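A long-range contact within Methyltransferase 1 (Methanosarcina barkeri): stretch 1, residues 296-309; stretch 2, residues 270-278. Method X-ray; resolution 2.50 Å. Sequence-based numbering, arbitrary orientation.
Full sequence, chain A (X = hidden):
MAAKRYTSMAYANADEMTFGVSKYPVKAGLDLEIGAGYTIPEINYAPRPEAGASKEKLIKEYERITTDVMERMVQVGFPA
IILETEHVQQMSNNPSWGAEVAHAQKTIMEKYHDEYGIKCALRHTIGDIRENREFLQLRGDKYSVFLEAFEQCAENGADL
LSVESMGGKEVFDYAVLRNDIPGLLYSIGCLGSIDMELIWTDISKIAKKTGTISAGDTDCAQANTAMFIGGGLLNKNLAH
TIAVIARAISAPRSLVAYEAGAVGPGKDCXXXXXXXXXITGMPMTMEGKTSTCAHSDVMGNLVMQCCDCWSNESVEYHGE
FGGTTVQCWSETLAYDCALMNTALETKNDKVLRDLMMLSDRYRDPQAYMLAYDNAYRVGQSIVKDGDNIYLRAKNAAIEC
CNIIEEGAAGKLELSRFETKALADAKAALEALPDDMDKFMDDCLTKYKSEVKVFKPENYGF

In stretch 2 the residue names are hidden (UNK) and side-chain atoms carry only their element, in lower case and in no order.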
# COMPACT_ATOMS: atom_id res chain seq x y z
N SER A 296 11.78 -0.89 2.17
CA SER A 296 11.96 -0.07 3.36
C SER A 296 13.10 0.93 3.10
O SER A 296 14.06 0.65 2.37
CB SER A 296 12.36 -1.00 4.51
OG SER A 296 12.21 -0.37 5.75
N ASP A 297 12.98 2.12 3.70
CA ASP A 297 14.09 3.07 3.74
C ASP A 297 14.07 3.91 4.99
O ASP A 297 13.13 3.88 5.79
CB ASP A 297 14.26 3.90 2.46
CG ASP A 297 13.27 5.05 2.32
OD1 ASP A 297 13.16 5.87 3.24
OD2 ASP A 297 12.67 5.19 1.23
N VAL A 298 15.13 4.66 5.16
CA VAL A 298 15.41 5.24 6.44
C VAL A 298 15.36 6.75 6.31
O VAL A 298 15.82 7.48 7.20
CB VAL A 298 16.73 4.67 6.96
CG1 VAL A 298 17.97 5.43 6.43
CG2 VAL A 298 16.72 4.51 8.43
N MET A 299 14.71 7.20 5.21
CA MET A 299 14.51 8.62 4.93
C MET A 299 13.16 8.92 4.29
O MET A 299 13.08 9.69 3.32
CB MET A 299 15.68 9.22 4.11
CG MET A 299 16.05 8.51 2.76
SD MET A 299 16.82 6.88 3.00
CE MET A 299 18.21 7.08 1.83
N GLY A 300 12.09 8.36 4.88
CA GLY A 300 10.76 8.34 4.28
C GLY A 300 10.23 9.71 3.90
O GLY A 300 9.61 9.84 2.83
N ASN A 301 10.44 10.70 4.77
CA ASN A 301 9.91 12.05 4.60
C ASN A 301 10.96 13.00 4.05
O ASN A 301 10.66 13.87 3.24
CB ASN A 301 9.41 12.63 5.92
CG ASN A 301 8.12 11.98 6.44
OD1 ASN A 301 8.06 11.52 7.58
ND2 ASN A 301 7.09 11.97 5.63
N LEU A 302 12.20 12.83 4.47
CA LEU A 302 13.23 13.75 4.08
C LEU A 302 13.35 13.90 2.55
O LEU A 302 13.57 15.01 2.07
CB LEU A 302 14.56 13.33 4.68
CG LEU A 302 15.83 14.11 4.30
CD1 LEU A 302 16.81 14.04 5.42
CD2 LEU A 302 16.43 13.60 3.00
N VAL A 303 13.19 12.81 1.80
CA VAL A 303 13.36 12.86 0.35
C VAL A 303 12.31 13.72 -0.39
O VAL A 303 12.45 13.96 -1.60
CB VAL A 303 13.35 11.44 -0.29
CG1 VAL A 303 14.67 10.71 0.00
CG2 VAL A 303 12.14 10.61 0.21
N MET A 304 11.26 14.16 0.30
CA MET A 304 10.22 14.96 -0.34
C MET A 304 10.68 16.41 -0.38
O MET A 304 10.14 17.23 -1.16
CB MET A 304 8.87 14.89 0.43
CG MET A 304 8.05 13.59 0.31
SD MET A 304 6.38 13.50 1.08
CE MET A 304 6.94 13.36 2.75
N GLN A 305 11.67 16.71 0.45
CA GLN A 305 12.08 18.07 0.79
C GLN A 305 12.19 18.97 -0.45
O GLN A 305 11.89 20.15 -0.39
CB GLN A 305 13.41 18.03 1.55
CG GLN A 305 14.59 17.59 0.67
CD GLN A 305 15.83 17.15 1.43
OE1 GLN A 305 16.12 17.62 2.53
NE2 GLN A 305 16.59 16.27 0.82
N CYS A 306 12.66 18.39 -1.56
CA CYS A 306 12.81 19.10 -2.80
C CYS A 306 12.42 18.28 -4.02
O CYS A 306 12.90 18.56 -5.10
CB CYS A 306 14.24 19.60 -2.98
SG CYS A 306 14.85 20.68 -1.65
N CYS A 307 11.56 17.28 -3.87
CA CYS A 307 11.18 16.49 -5.02
C CYS A 307 10.34 17.31 -6.00
O CYS A 307 9.73 18.28 -5.61
CB CYS A 307 10.40 15.25 -4.60
SG CYS A 307 8.77 15.62 -3.88
N ASP A 308 10.30 16.90 -7.26
CA ASP A 308 9.38 17.47 -8.23
C ASP A 308 8.30 16.45 -8.55
O ASP A 308 7.12 16.82 -8.72
CB ASP A 308 10.12 17.94 -9.48
CG ASP A 308 11.16 19.02 -9.15
OD1 ASP A 308 10.80 20.23 -9.18
OD2 ASP A 308 12.33 18.67 -8.83
N CYS A 309 8.69 15.18 -8.63
CA CYS A 309 7.72 14.09 -8.76
C CYS A 309 7.93 13.10 -7.63
O CYS A 309 9.01 13.03 -7.05
CB CYS A 309 7.81 13.43 -10.15
SG CYS A 309 7.91 14.69 -11.47
N UNK A 270 16.74 7.29 -7.75
CA UNK A 270 17.94 8.12 -7.63
C UNK A 270 17.88 8.98 -6.38
O UNK A 270 17.66 10.20 -6.45
N UNK A 271 18.07 8.38 -5.22
CA UNK A 271 18.08 9.17 -4.01
C UNK A 271 19.13 10.28 -4.04
O UNK A 271 18.96 11.30 -3.37
c UNK A 271 17.15 7.41 -2.42
c UNK A 271 18.33 8.28 -2.83
c UNK A 271 16.33 7.78 -1.34
c UNK A 271 15.87 5.39 -2.64
c UNK A 271 15.06 5.76 -1.59
o UNK A 271 14.03 4.91 -1.20
c UNK A 271 15.28 6.97 -0.94
c UNK A 271 16.90 6.21 -3.05
N UNK A 272 20.22 10.06 -4.78
CA UNK A 272 21.25 11.06 -4.94
C UNK A 272 20.76 12.26 -5.77
O UNK A 272 21.49 13.26 -5.90
o UNK A 272 21.07 8.15 -6.31
c UNK A 272 22.51 10.45 -5.57
o UNK A 272 21.82 8.12 -8.41
c UNK A 272 22.41 10.01 -7.07
c UNK A 272 21.72 8.66 -7.27
N UNK A 273 19.55 12.16 -6.35
CA UNK A 273 18.98 13.26 -7.15
C UNK A 273 18.93 14.59 -6.40
O UNK A 273 18.95 15.67 -7.03
c UNK A 273 17.60 11.87 -8.78
o UNK A 273 18.66 11.54 -9.34
n UNK A 273 16.43 11.30 -9.06
c UNK A 273 17.58 12.92 -7.68
N UNK A 274 18.88 14.53 -5.07
CA UNK A 274 18.87 15.79 -4.33
C UNK A 274 20.21 16.56 -4.58
O UNK A 274 20.22 17.78 -4.84
c UNK A 274 17.56 17.92 -2.45
c UNK A 274 18.59 16.92 -2.06
c UNK A 274 18.54 15.59 -2.82
c UNK A 274 19.51 14.57 -2.16
N UNK A 275 21.33 15.84 -4.51
CA UNK A 275 22.60 16.45 -4.88
C UNK A 275 22.56 16.94 -6.33
O UNK A 275 22.97 18.04 -6.60
c UNK A 275 24.51 13.79 -2.92
c UNK A 275 23.76 15.48 -4.65
c UNK A 275 25.06 16.12 -5.06
c UNK A 275 23.84 15.10 -3.18
N UNK A 276 22.01 16.15 -7.23
CA UNK A 276 22.00 16.47 -8.66
C UNK A 276 21.19 17.72 -8.98
O UNK A 276 21.59 18.54 -9.83
c UNK A 276 21.33 15.61 -10.96
c UNK A 276 21.51 15.24 -9.51
c UNK A 276 22.50 14.07 -9.39
N UNK A 277 20.06 17.87 -8.27
CA UNK A 277 19.19 19.03 -8.39
C UNK A 277 19.92 20.27 -7.96
O UNK A 277 19.86 21.28 -8.66
n UNK A 277 13.24 20.52 -7.01
c UNK A 277 15.57 19.76 -7.24
c UNK A 277 14.58 20.92 -7.50
c UNK A 277 16.95 20.05 -7.74
c UNK A 277 17.91 18.87 -7.56
N UNK A 278 20.59 20.21 -6.81
CA UNK A 278 21.41 21.34 -6.34
C UNK A 278 22.45 21.81 -7.37
O UNK A 278 22.66 23.00 -7.54
c UNK A 278 22.10 21.00 -5.01

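Position 270 has backbone atoms alone, with no side-chain atom and no contact to stretch 1, which makes it glycine, G270.

Position 271 carries one carbon followed by a ring of six carbons bearing a single oxygen. The oxygen lies 2.8 Å from D297 OD2, and ring carbons approach M299 and V303. A six-carbon ring with one hydroxyl is tyrosine, Y271. Its OH donates a hydrogen bond to D297 OD2, which sits at the ring edge, near the ring plane. Y271 CD2 meets M299 CE at 3.8 Å and V303 CG1 at 3.6 Å, both obliquely, and M299 SD lies 5.1 Å from the ring centroid.

Position 272 has three carbons, the third carrying two oxygens, and does not reach stretch 1. A carboxylate on a three-carbon chain is glutamate, E272; both its oxygens are hydrogen-bonded elsewhere in the structure.

Position 273 has two carbons, the second bearing one oxygen and one nitrogen, again without contact. This short amide is asparagine, N273, whose backbone N bonds to G270 O and closes a type I beta turn.

Position 274 has four carbons, forked at the first, with one arm two carbons long, and it packs on Q305 and C306. This is isoleucine, I274. Its CD1 lies 3.8 Å from C306 CB, and its CG1 3.6 Å from Q305 NE2.

Position 275 repeats the four-carbon fork with one longer arm but is out of reach of stretch 1; it is isoleucine, I275. Position 276 has a single carbon bearing two more, also out of reach, and is valine, V276.

Position 277 is four carbons in a row ending in nitrogen, which lies close to oxygens of C306 and D308. This is lysine, K277, with all four chi angles in t. The extended chain carries NZ to C306 O and D308 OD2, each 2.8 Å away; it donates a hydrogen bond to both, the second forming part of a salt bridge.

Position 278 has one side-chain carbon and no contact: alanine, A278.

The contact thus rests on three side chains. I274 and K277, three residues apart on the helix, both point toward stretch 1; Y271, in the turn before them, starts sideways and brings its ring end nearer. Polar bonds at the tyrosine hydroxyl and the lysine amine flank the apolar packing of I274 against C306. The two stretches bury 390 Å² in all. K277 is buried, and its NZ is met here by the D308 carboxylate and the C306 carbonyl, with a further hydrogen bond elsewhere in the structure.

Stretch 2, residues 270-278: GYENIIVKA
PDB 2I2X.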